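Local coordinates for protein fibrillarin-like rRNA/tRNA 2'-O-methyltransferase (Methanocaldococcus jannaschii, PDB 1FBN) that probably transfers methyl groups from S-adenosyl-L-methionine to ribose 2'-hydroxyls of rRNA and tRNA at sites chosen by a guide RNA, at residues 14-19 with 24-29; 34-39 with 119-124; 39-44 with 48-53; 57-62 with 68-73. One frame throughout, in Å; residues are numbered along the deposited sequence.

Overall arrangement
Interactions 1 and 3 are two beta hairpins of the same five-stranded antiparallel sheet, joined because strands 25-28 and 47-51 lie side by side. Both are partly buried, both built on backbone ladders; interaction 3 adds two salt bridges, while interaction 1 relies more on Y14, an arginine-leucine contact and water. Interaction 2 ties the loop that leads into the second hairpin to the loop after helix 108-117, through a water and two light van der Waals touches; it shares E39 with interaction 3, and R121 and R50 come close there. Interaction 4 is the buried, wholly apolar one, its centre about 6 Å from that of the chain, and W52 of interaction 3 packs on its helix.

Interaction 1: 14-19 with 24-29; sequences YEVDLG and RIATKS
Strands 14-17 and 25-28 run antiparallel with a marked twist, their axes 130° apart, and form a beta hairpin of the N-terminal sheet. Y14 and A26 are a hydrogen-bonded pair: Y14 N reaches A26 O at 2.8 Å, and A26 N returns to Y14 O in the carbonyl plane. Further along, V16 N bonds to R24 O at 2.7 Å, nearly straight at N-H but well above the plane of that carbonyl. On the face shared by Y14 and A26, CG of Y14 stands anti to its carbonyl carbon (chi1 -55°), which lays the ring along the neighbouring strand with A26 O at its edge. K28, bent at chi3, brings CE within 3.7 Å of Y14 CZ and makes a weak NZ to OH bond. Y49 meets the same ring edge-to-face. An alanine in place of Y14 is likely to leave the K28 aliphatic chain and the Y49 ring without their neighbour, opening a gap beside the strand. V16 CG2 meets A26 CB at 4.0 Å. At the loop end, R24 is salt-bridged to D20, and water 1 joins its NE to V16 O and L18 N. L18 CD1 sits over the centre of the guanidinium, 3.7 Å from R24 CZ.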
# COMPACT_ATOMS: atom_id res chain seq x y z
N TYR A 14 -11.28 -3.89 -8.29
CA TYR A 14 -11.89 -4.53 -9.44
C TYR A 14 -10.96 -5.26 -10.39
O TYR A 14 -9.88 -4.76 -10.73
CB TYR A 14 -12.74 -3.50 -10.21
CG TYR A 14 -13.76 -2.84 -9.32
CD1 TYR A 14 -13.42 -1.72 -8.56
CD2 TYR A 14 -15.01 -3.41 -9.11
CE1 TYR A 14 -14.29 -1.19 -7.61
CE2 TYR A 14 -15.89 -2.90 -8.16
CZ TYR A 14 -15.51 -1.79 -7.41
OH TYR A 14 -16.35 -1.30 -6.43
N GLU A 15 -11.37 -6.46 -10.77
CA GLU A 15 -10.61 -7.27 -11.72
C GLU A 15 -11.12 -6.91 -13.10
O GLU A 15 -12.33 -6.92 -13.35
CB GLU A 15 -10.86 -8.75 -11.47
CG GLU A 15 -10.10 -9.65 -12.42
CD GLU A 15 -10.43 -11.10 -12.19
OE1 GLU A 15 -11.46 -11.56 -12.72
OE2 GLU A 15 -9.66 -11.77 -11.47
N VAL A 16 -10.20 -6.57 -14.00
CA VAL A 16 -10.56 -6.20 -15.36
C VAL A 16 -10.08 -7.24 -16.37
O VAL A 16 -8.87 -7.44 -16.54
CB VAL A 16 -9.98 -4.82 -15.74
CG1 VAL A 16 -10.38 -4.46 -17.16
CG2 VAL A 16 -10.45 -3.75 -14.77
N ASP A 17 -11.03 -7.93 -16.99
CA ASP A 17 -10.72 -8.95 -17.99
C ASP A 17 -11.20 -8.46 -19.36
O ASP A 17 -12.40 -8.44 -19.65
CB ASP A 17 -11.38 -10.29 -17.63
CG ASP A 17 -11.16 -11.37 -18.68
OD1 ASP A 17 -10.03 -11.51 -19.20
OD2 ASP A 17 -12.12 -12.11 -18.98
N LEU A 18 -10.25 -8.03 -20.19
CA LEU A 18 -10.56 -7.54 -21.53
C LEU A 18 -10.68 -8.68 -22.54
O LEU A 18 -10.96 -8.45 -23.71
CB LEU A 18 -9.50 -6.53 -21.98
CG LEU A 18 -9.33 -5.28 -21.12
CD1 LEU A 18 -8.29 -4.36 -21.73
CD2 LEU A 18 -10.66 -4.54 -20.98
N GLY A 19 -10.45 -9.91 -22.07
CA GLY A 19 -10.54 -11.08 -22.92
C GLY A 19 -9.29 -11.42 -23.72
O GLY A 19 -9.37 -12.15 -24.71
N ARG A 24 -5.54 -7.85 -15.15
CA ARG A 24 -5.61 -6.41 -14.93
C ARG A 24 -6.53 -6.08 -13.76
O ARG A 24 -7.51 -6.77 -13.53
CB ARG A 24 -6.11 -5.72 -16.19
CG ARG A 24 -5.03 -5.05 -17.00
CD ARG A 24 -5.58 -4.48 -18.27
NE ARG A 24 -5.63 -5.50 -19.31
CZ ARG A 24 -4.94 -5.43 -20.45
NH1 ARG A 24 -4.17 -4.38 -20.69
NH2 ARG A 24 -5.01 -6.41 -21.32
N ILE A 25 -6.18 -5.03 -13.01
CA ILE A 25 -7.00 -4.60 -11.88
C ILE A 25 -7.19 -3.09 -11.89
O ILE A 25 -6.42 -2.36 -12.51
CB ILE A 25 -6.40 -5.01 -10.51
CG1 ILE A 25 -5.02 -4.38 -10.32
CG2 ILE A 25 -6.40 -6.53 -10.35
CD1 ILE A 25 -4.45 -4.61 -8.93
N ALA A 26 -8.21 -2.63 -11.17
CA ALA A 26 -8.50 -1.21 -11.12
C ALA A 26 -9.26 -0.83 -9.86
O ALA A 26 -9.68 -1.69 -9.09
CB ALA A 26 -9.32 -0.81 -12.35
N THR A 27 -9.35 0.47 -9.62
CA THR A 27 -10.10 0.99 -8.48
C THR A 27 -11.13 1.98 -9.03
O THR A 27 -10.97 2.51 -10.14
CB THR A 27 -9.20 1.68 -7.42
OG1 THR A 27 -8.39 2.68 -8.04
CG2 THR A 27 -8.30 0.66 -6.73
N LYS A 28 -12.21 2.17 -8.29
CA LYS A 28 -13.26 3.10 -8.69
C LYS A 28 -12.84 4.50 -8.20
O LYS A 28 -12.80 4.76 -6.99
CB LYS A 28 -14.58 2.66 -8.05
CG LYS A 28 -15.80 3.38 -8.57
CD LYS A 28 -17.05 2.80 -7.94
CE LYS A 28 -17.28 1.37 -8.38
NZ LYS A 28 -18.52 0.81 -7.78
N SER A 29 -12.49 5.37 -9.14
CA SER A 29 -12.03 6.73 -8.84
C SER A 29 -12.96 7.59 -7.98
O SER A 29 -14.17 7.64 -8.22
CB SER A 29 -11.72 7.46 -10.15
OG SER A 29 -11.27 8.78 -9.92
O HOH W 1 -7.48 -7.83 -18.93
O HOH W 2 -8.05 -10.27 -15.37

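Interaction 2: 34-39 with 119-124; sequences KKVYDE and AERENI
R121 runs out straight from CG to NE, with CG anti to its carbonyl carbon (chi1 -72°), and this reach carries its guanidinium across to V36. There V36 CG2, itself anti to the carbonyl carbon, touches R121 NH1 obliquely at 3.7 Å. K34 is also extended until it bends at chi4 (-57°), and its CE comes to 4.1 Å from A119 CB, while NZ bonds to A117 O at the end of helix 108-117. Beside the V36-R121 touch, water 3 links the loops: it lies 2.8 Å from K34 O, to which it probably donates, and accepts from R121 NH1 in the guanidinium plane. The loops thus meet by one water bridge and two light van der Waals touches, a methyl against a guanidinium nitrogen and carbon against carbon. The charge of R121 has its stronger partner in D94 of helix 87-95, a salt bridge through NH2 that fixes where the guanidinium lies. The 34-39 loop is tightened from within, since E39 OE2 accepts V36 N at 2.7 Å from above its carboxylate plane. Opposite, I124 N bonds to R121 O, closing a type I beta turn that leads from helix 108-117 into strand 124-128, a helix-to-strand connection of the Rossmann-like methyltransferase domain.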
# COMPACT_ATOMS: atom_id res chain seq x y z
N LYS A 34 -10.02 13.01 -13.63
CA LYS A 34 -8.63 13.26 -13.31
C LYS A 34 -7.74 12.03 -13.38
O LYS A 34 -8.10 10.96 -12.88
CB LYS A 34 -8.50 13.88 -11.91
CG LYS A 34 -7.08 14.32 -11.54
CD LYS A 34 -6.99 14.75 -10.07
CE LYS A 34 -5.73 15.57 -9.79
NZ LYS A 34 -4.48 14.87 -10.15
N LYS A 35 -6.60 12.18 -14.04
CA LYS A 35 -5.62 11.11 -14.13
C LYS A 35 -4.47 11.54 -13.22
O LYS A 35 -3.92 12.63 -13.38
CB LYS A 35 -5.13 10.91 -15.57
CG LYS A 35 -6.14 10.23 -16.47
CD LYS A 35 -5.51 9.83 -17.79
CE LYS A 35 -6.52 9.13 -18.69
NZ LYS A 35 -5.88 8.65 -19.95
N VAL A 36 -4.17 10.71 -12.23
CA VAL A 36 -3.10 10.99 -11.28
C VAL A 36 -1.72 10.83 -11.92
O VAL A 36 -0.87 11.71 -11.80
CB VAL A 36 -3.21 10.07 -10.04
CG1 VAL A 36 -2.04 10.31 -9.09
CG2 VAL A 36 -4.53 10.31 -9.33
N TYR A 37 -1.53 9.72 -12.63
CA TYR A 37 -0.25 9.43 -13.28
C TYR A 37 -0.38 8.90 -14.71
O TYR A 37 0.37 8.01 -15.13
CB TYR A 37 0.56 8.45 -12.41
CG TYR A 37 -0.10 7.09 -12.19
CD1 TYR A 37 -1.16 6.95 -11.29
CD2 TYR A 37 0.36 5.96 -12.85
CE1 TYR A 37 -1.75 5.69 -11.06
CE2 TYR A 37 -0.21 4.70 -12.63
CZ TYR A 37 -1.26 4.58 -11.74
OH TYR A 37 -1.81 3.33 -11.53
N ASP A 38 -1.33 9.47 -15.45
CA ASP A 38 -1.60 9.08 -16.84
C ASP A 38 -1.96 7.60 -16.98
O ASP A 38 -1.57 6.93 -17.94
CB ASP A 38 -0.41 9.47 -17.74
CG ASP A 38 -0.82 9.65 -19.20
OD1 ASP A 38 -1.67 10.53 -19.48
OD2 ASP A 38 -0.29 8.92 -20.07
N GLU A 39 -2.72 7.10 -16.02
CA GLU A 39 -3.17 5.71 -16.03
C GLU A 39 -4.33 5.58 -17.01
O GLU A 39 -4.98 6.58 -17.33
CB GLU A 39 -3.64 5.28 -14.63
CG GLU A 39 -3.60 6.38 -13.57
CD GLU A 39 -4.81 7.29 -13.56
OE1 GLU A 39 -5.68 7.15 -14.44
OE2 GLU A 39 -4.91 8.13 -12.64
N ALA A 119 -4.51 15.79 -5.13
CA ALA A 119 -5.22 17.05 -4.98
C ALA A 119 -6.62 17.00 -4.35
O ALA A 119 -6.80 17.36 -3.19
CB ALA A 119 -5.28 17.76 -6.33
N GLU A 120 -7.59 16.52 -5.12
CA GLU A 120 -8.97 16.48 -4.64
C GLU A 120 -9.41 15.27 -3.81
O GLU A 120 -10.58 15.14 -3.47
CB GLU A 120 -9.93 16.71 -5.82
CG GLU A 120 -9.60 17.98 -6.62
CD GLU A 120 -10.61 18.30 -7.70
OE1 GLU A 120 -11.67 18.88 -7.37
OE2 GLU A 120 -10.35 17.98 -8.88
N ARG A 121 -8.47 14.38 -3.48
CA ARG A 121 -8.77 13.21 -2.66
C ARG A 121 -8.66 13.63 -1.20
O ARG A 121 -7.62 13.48 -0.57
CB ARG A 121 -7.80 12.06 -2.98
CG ARG A 121 -8.07 11.44 -4.34
CD ARG A 121 -7.15 10.27 -4.65
NE ARG A 121 -7.77 9.38 -5.63
CZ ARG A 121 -7.98 9.69 -6.91
NH1 ARG A 121 -7.62 10.87 -7.38
NH2 ARG A 121 -8.62 8.83 -7.70
N GLU A 122 -9.76 14.16 -0.69
CA GLU A 122 -9.82 14.67 0.67
C GLU A 122 -9.72 13.68 1.82
O GLU A 122 -9.59 14.09 2.97
CB GLU A 122 -11.02 15.60 0.82
CG GLU A 122 -10.89 16.83 -0.06
CD GLU A 122 -12.10 17.74 0.01
OE1 GLU A 122 -12.29 18.41 1.05
OE2 GLU A 122 -12.86 17.79 -0.98
N ASN A 123 -9.78 12.38 1.53
CA ASN A 123 -9.65 11.37 2.58
C ASN A 123 -8.18 11.05 2.85
O ASN A 123 -7.85 10.22 3.71
CB ASN A 123 -10.46 10.10 2.26
CG ASN A 123 -10.07 9.46 0.95
OD1 ASN A 123 -9.61 10.14 0.03
ND2 ASN A 123 -10.28 8.15 0.85
N ILE A 124 -7.30 11.71 2.10
CA ILE A 124 -5.85 11.55 2.27
C ILE A 124 -5.38 12.73 3.12
O ILE A 124 -5.56 13.89 2.75
CB ILE A 124 -5.09 11.56 0.93
CG1 ILE A 124 -5.52 10.39 0.05
CG2 ILE A 124 -3.59 11.46 1.19
CD1 ILE A 124 -4.78 10.31 -1.27
O HOH W 3 -8.66 10.71 -10.12

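Interaction 3: 39-44 with 48-53; sequences EKIIKI and EYRIWN
E39 OE2 is gripped twice, by V36 N and by R50 NH1 at 3.0 Å, the latter a salt bridge at the foot of the beta hairpin made by strands 41-44 and 48-51. R50 meets the oxygen with its guanidinium nearly in plane, yet approaches from above the carboxylate, whose plane is turned 66° from its own. E39 OE1 is buried and has no partner. R50 also pairs through NH2 with D94, so two acids probably share its charge. A glutamine in place of E39 would probably weaken this grip, leaving R50 with less of the negative charge that balances it. In the ladder, I42 N meets Y49 O in the carbonyl plane, but Y49 N comes to I42 O from above it; I51 N points almost straight along the carbonyl of K40, 2.9 Å from its O. On the face of I42 and Y49, I42 CD1 reaches I51 CD1 at 4.1 Å; farther out, I44 CG1 lies against Y49 CE1. The opposite face carries I41, K43, E48 and R50. E48 is held by G33 through OE1, and with CG anti to its carbonyl carbon (chi1 -74°) its extended chain turns OE2 to K43 NZ, 3.2 Å away, met on the anti lone pair.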
# COMPACT_ATOMS: atom_id res chain seq x y z
N GLU A 39 -2.72 7.10 -16.02
CA GLU A 39 -3.17 5.71 -16.03
C GLU A 39 -4.33 5.58 -17.01
O GLU A 39 -4.98 6.58 -17.33
CB GLU A 39 -3.64 5.28 -14.63
CG GLU A 39 -3.60 6.38 -13.57
CD GLU A 39 -4.81 7.29 -13.56
OE1 GLU A 39 -5.68 7.15 -14.44
OE2 GLU A 39 -4.91 8.13 -12.64
N LYS A 40 -4.59 4.37 -17.49
CA LYS A 40 -5.70 4.16 -18.41
C LYS A 40 -7.02 4.13 -17.63
O LYS A 40 -7.04 3.71 -16.47
CB LYS A 40 -5.50 2.88 -19.23
CG LYS A 40 -4.35 2.97 -20.23
CD LYS A 40 -4.60 4.09 -21.25
CE LYS A 40 -3.34 4.50 -21.99
NZ LYS A 40 -2.73 3.37 -22.74
N ILE A 41 -8.09 4.63 -18.24
CA ILE A 41 -9.40 4.69 -17.59
C ILE A 41 -10.52 4.03 -18.40
O ILE A 41 -10.54 4.10 -19.62
CB ILE A 41 -9.80 6.17 -17.28
CG1 ILE A 41 -8.90 6.75 -16.18
CG2 ILE A 41 -11.26 6.27 -16.86
CD1 ILE A 41 -9.24 8.18 -15.77
N ILE A 42 -11.41 3.34 -17.69
CA ILE A 42 -12.57 2.69 -18.29
C ILE A 42 -13.78 3.43 -17.72
O ILE A 42 -14.17 3.20 -16.57
CB ILE A 42 -12.68 1.19 -17.92
CG1 ILE A 42 -11.46 0.43 -18.45
CG2 ILE A 42 -13.96 0.60 -18.48
CD1 ILE A 42 -11.46 -1.05 -18.09
N LYS A 43 -14.33 4.36 -18.49
CA LYS A 43 -15.48 5.14 -18.05
C LYS A 43 -16.80 4.49 -18.42
O LYS A 43 -17.13 4.36 -19.60
CB LYS A 43 -15.40 6.56 -18.62
CG LYS A 43 -16.44 7.53 -18.06
CD LYS A 43 -16.14 8.96 -18.50
CE LYS A 43 -17.22 9.93 -18.03
NZ LYS A 43 -17.34 10.00 -16.54
N ILE A 44 -17.54 4.05 -17.41
CA ILE A 44 -18.84 3.41 -17.61
C ILE A 44 -19.89 4.34 -17.02
O ILE A 44 -20.14 4.34 -15.82
CB ILE A 44 -18.92 2.05 -16.87
CG1 ILE A 44 -17.72 1.17 -17.22
CG2 ILE A 44 -20.21 1.33 -17.25
CD1 ILE A 44 -17.66 0.72 -18.66
N GLU A 48 -15.67 5.88 -13.06
CA GLU A 48 -14.40 5.81 -13.76
C GLU A 48 -13.47 4.82 -13.07
O GLU A 48 -13.12 5.00 -11.91
CB GLU A 48 -13.74 7.19 -13.85
CG GLU A 48 -14.40 8.13 -14.84
CD GLU A 48 -13.68 9.46 -15.01
OE1 GLU A 48 -12.53 9.60 -14.54
OE2 GLU A 48 -14.27 10.38 -15.63
N TYR A 49 -13.13 3.74 -13.76
CA TYR A 49 -12.24 2.74 -13.21
C TYR A 49 -10.81 3.03 -13.66
O TYR A 49 -10.52 3.06 -14.85
CB TYR A 49 -12.66 1.33 -13.64
CG TYR A 49 -14.01 0.92 -13.11
CD1 TYR A 49 -15.18 1.20 -13.82
CD2 TYR A 49 -14.12 0.25 -11.89
CE1 TYR A 49 -16.43 0.82 -13.32
CE2 TYR A 49 -15.37 -0.13 -11.39
CZ TYR A 49 -16.52 0.16 -12.11
OH TYR A 49 -17.75 -0.22 -11.62
N ARG A 50 -9.94 3.29 -12.69
CA ARG A 50 -8.55 3.60 -12.97
C ARG A 50 -7.69 2.35 -12.99
O ARG A 50 -7.56 1.67 -11.97
CB ARG A 50 -7.98 4.57 -11.93
CG ARG A 50 -8.69 5.91 -11.86
CD ARG A 50 -7.79 6.94 -11.20
NE ARG A 50 -7.51 6.59 -9.81
CZ ARG A 50 -6.31 6.60 -9.24
NH1 ARG A 50 -5.23 6.96 -9.92
NH2 ARG A 50 -6.20 6.27 -7.97
N ILE A 51 -7.10 2.05 -14.14
CA ILE A 51 -6.24 0.88 -14.29
C ILE A 51 -5.04 1.06 -13.36
O ILE A 51 -4.28 2.02 -13.48
CB ILE A 51 -5.78 0.69 -15.75
CG1 ILE A 51 -6.99 0.42 -16.65
CG2 ILE A 51 -4.76 -0.43 -15.86
CD1 ILE A 51 -7.84 -0.78 -16.25
N TRP A 52 -4.92 0.13 -12.41
CA TRP A 52 -3.86 0.13 -11.40
C TRP A 52 -2.61 -0.60 -11.91
O TRP A 52 -2.50 -1.82 -11.80
CB TRP A 52 -4.43 -0.57 -10.15
CG TRP A 52 -3.73 -0.30 -8.86
CD1 TRP A 52 -2.58 0.40 -8.65
CD2 TRP A 52 -4.16 -0.76 -7.57
NE1 TRP A 52 -2.25 0.40 -7.31
CE2 TRP A 52 -3.20 -0.31 -6.63
CE3 TRP A 52 -5.25 -1.52 -7.12
CZ2 TRP A 52 -3.31 -0.59 -5.26
CZ3 TRP A 52 -5.35 -1.80 -5.76
CH2 TRP A 52 -4.39 -1.34 -4.84
N ASN A 53 -1.66 0.18 -12.42
CA ASN A 53 -0.42 -0.35 -12.99
C ASN A 53 0.56 -0.98 -11.98
O ASN A 53 1.12 -0.29 -11.14
CB ASN A 53 0.28 0.77 -13.78
CG ASN A 53 1.38 0.25 -14.70
OD1 ASN A 53 1.87 -0.87 -14.57
ND2 ASN A 53 1.78 1.09 -15.65
O HOH W 4 -2.66 2.37 -15.99

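Interaction 4: 57-62 with 68-73; sequences SKLAAA and KVMPIK
The apolar contact centres on L59, in the first turn of helix 58-64, which packs against the loop running on to strand 77-81, at the start of the Rossmann-like methyltransferase core. L59 CD2 meets the CE methyl of selenomethionine M70 at 4.0 Å, and the two side chains cross at about a right angle. M70 sends CG anti to its backbone N (chi1 174°) and then bends at chi2 (54°), a fold of the chain that turns SE and CE toward the helix. I72 CD1 adds a looser touch at 4.5 Å from the same L59 CD2, so one leucine methyl takes both partners. No hydrogen bond crosses between the segments, and all three residues are buried. W52 and M222 also pack on L59, and F10 on M70, filling out the hydrophobic surroundings. L59 lies close to T88, which is predicted to bind S-adenosyl-L-methionine.

The polar bonds lie at the start of the helix. K58 pairs with D150, another predicted methyl-donor site residue. S57 is the N-cap: its OG hydrogen-bonds to T88 and takes a long, weak capping bond from A60 N. Behind it the helix settles into regular backbone bonding, with A61 N to S57 O at 3.0 Å.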
# COMPACT_ATOMS: atom_id res chain seq x y z
N SER A 57 3.04 0.53 -9.10
CA SER A 57 2.55 0.37 -7.74
C SER A 57 2.84 -1.02 -7.19
O SER A 57 2.35 -2.02 -7.71
CB SER A 57 1.04 0.64 -7.70
OG SER A 57 0.49 0.39 -6.41
N LYS A 58 3.62 -1.08 -6.11
CA LYS A 58 3.99 -2.35 -5.49
C LYS A 58 2.77 -3.12 -4.94
O LYS A 58 2.78 -4.35 -4.90
CB LYS A 58 5.01 -2.14 -4.38
CG LYS A 58 6.35 -1.58 -4.85
CD LYS A 58 7.35 -1.50 -3.71
CE LYS A 58 8.58 -0.70 -4.12
NZ LYS A 58 8.22 0.72 -4.42
N LEU A 59 1.74 -2.38 -4.51
CA LEU A 59 0.53 -3.01 -3.99
C LEU A 59 -0.22 -3.68 -5.14
O LEU A 59 -0.72 -4.80 -5.00
CB LEU A 59 -0.34 -1.97 -3.28
CG LEU A 59 -1.62 -2.48 -2.61
CD1 LEU A 59 -1.31 -3.68 -1.72
CD2 LEU A 59 -2.25 -1.36 -1.80
N ALA A 60 -0.28 -3.01 -6.30
CA ALA A 60 -0.93 -3.59 -7.48
C ALA A 60 -0.15 -4.83 -7.91
O ALA A 60 -0.74 -5.85 -8.28
CB ALA A 60 -0.98 -2.58 -8.61
N ALA A 61 1.18 -4.75 -7.84
CA ALA A 61 2.06 -5.85 -8.21
C ALA A 61 1.79 -7.07 -7.32
O ALA A 61 1.74 -8.20 -7.81
CB ALA A 61 3.52 -5.43 -8.09
N ALA A 62 1.60 -6.82 -6.03
CA ALA A 62 1.34 -7.87 -5.06
C ALA A 62 0.02 -8.56 -5.37
O ALA A 62 -0.07 -9.79 -5.32
CB ALA A 62 1.32 -7.31 -3.64
N LYS A 68 -3.54 -12.78 -1.33
CA LYS A 68 -4.84 -13.33 -0.92
C LYS A 68 -5.47 -12.58 0.26
O LYS A 68 -6.69 -12.59 0.43
CB LYS A 68 -4.71 -14.82 -0.57
CG LYS A 68 -4.18 -15.69 -1.70
CD LYS A 68 -5.06 -15.62 -2.93
CE LYS A 68 -4.41 -16.36 -4.09
NZ LYS A 68 -5.16 -16.16 -5.35
N VAL A 69 -4.63 -11.96 1.07
CA VAL A 69 -5.10 -11.20 2.23
C VAL A 69 -4.96 -9.70 1.97
O VAL A 69 -3.85 -9.17 1.95
CB VAL A 69 -4.29 -11.56 3.52
CG1 VAL A 69 -4.90 -10.87 4.73
CG2 VAL A 69 -4.25 -13.06 3.72
N MSE A 70 -6.08 -9.04 1.70
CA MSE A 70 -6.10 -7.60 1.46
C MSE A 70 -7.02 -7.00 2.51
O MSE A 70 -8.24 -6.98 2.35
CB MSE A 70 -6.58 -7.28 0.04
CG MSE A 70 -6.76 -5.79 -0.24
SE MSE A 70 -5.30 -4.81 0.13
CE MSE A 70 -5.63 -3.39 -0.90
N PRO A 71 -6.44 -6.52 3.63
CA PRO A 71 -7.15 -5.91 4.76
C PRO A 71 -7.73 -4.51 4.57
O PRO A 71 -8.58 -4.08 5.35
CB PRO A 71 -6.10 -5.95 5.86
CG PRO A 71 -4.83 -5.72 5.11
CD PRO A 71 -5.00 -6.62 3.91
N ILE A 72 -7.28 -3.78 3.55
CA ILE A 72 -7.79 -2.43 3.31
C ILE A 72 -9.21 -2.50 2.77
O ILE A 72 -9.45 -3.01 1.68
CB ILE A 72 -6.88 -1.65 2.33
CG1 ILE A 72 -5.48 -1.49 2.94
CG2 ILE A 72 -7.49 -0.29 2.00
CD1 ILE A 72 -4.46 -0.84 2.03
N LYS A 73 -10.16 -1.99 3.56
CA LYS A 73 -11.57 -1.98 3.20
C LYS A 73 -12.05 -0.55 2.94
O LYS A 73 -11.28 0.40 3.05
CB LYS A 73 -12.40 -2.60 4.34
CG LYS A 73 -11.94 -3.98 4.79
CD LYS A 73 -12.20 -5.05 3.74
CE LYS A 73 -11.89 -6.44 4.28
NZ LYS A 73 -12.30 -7.51 3.34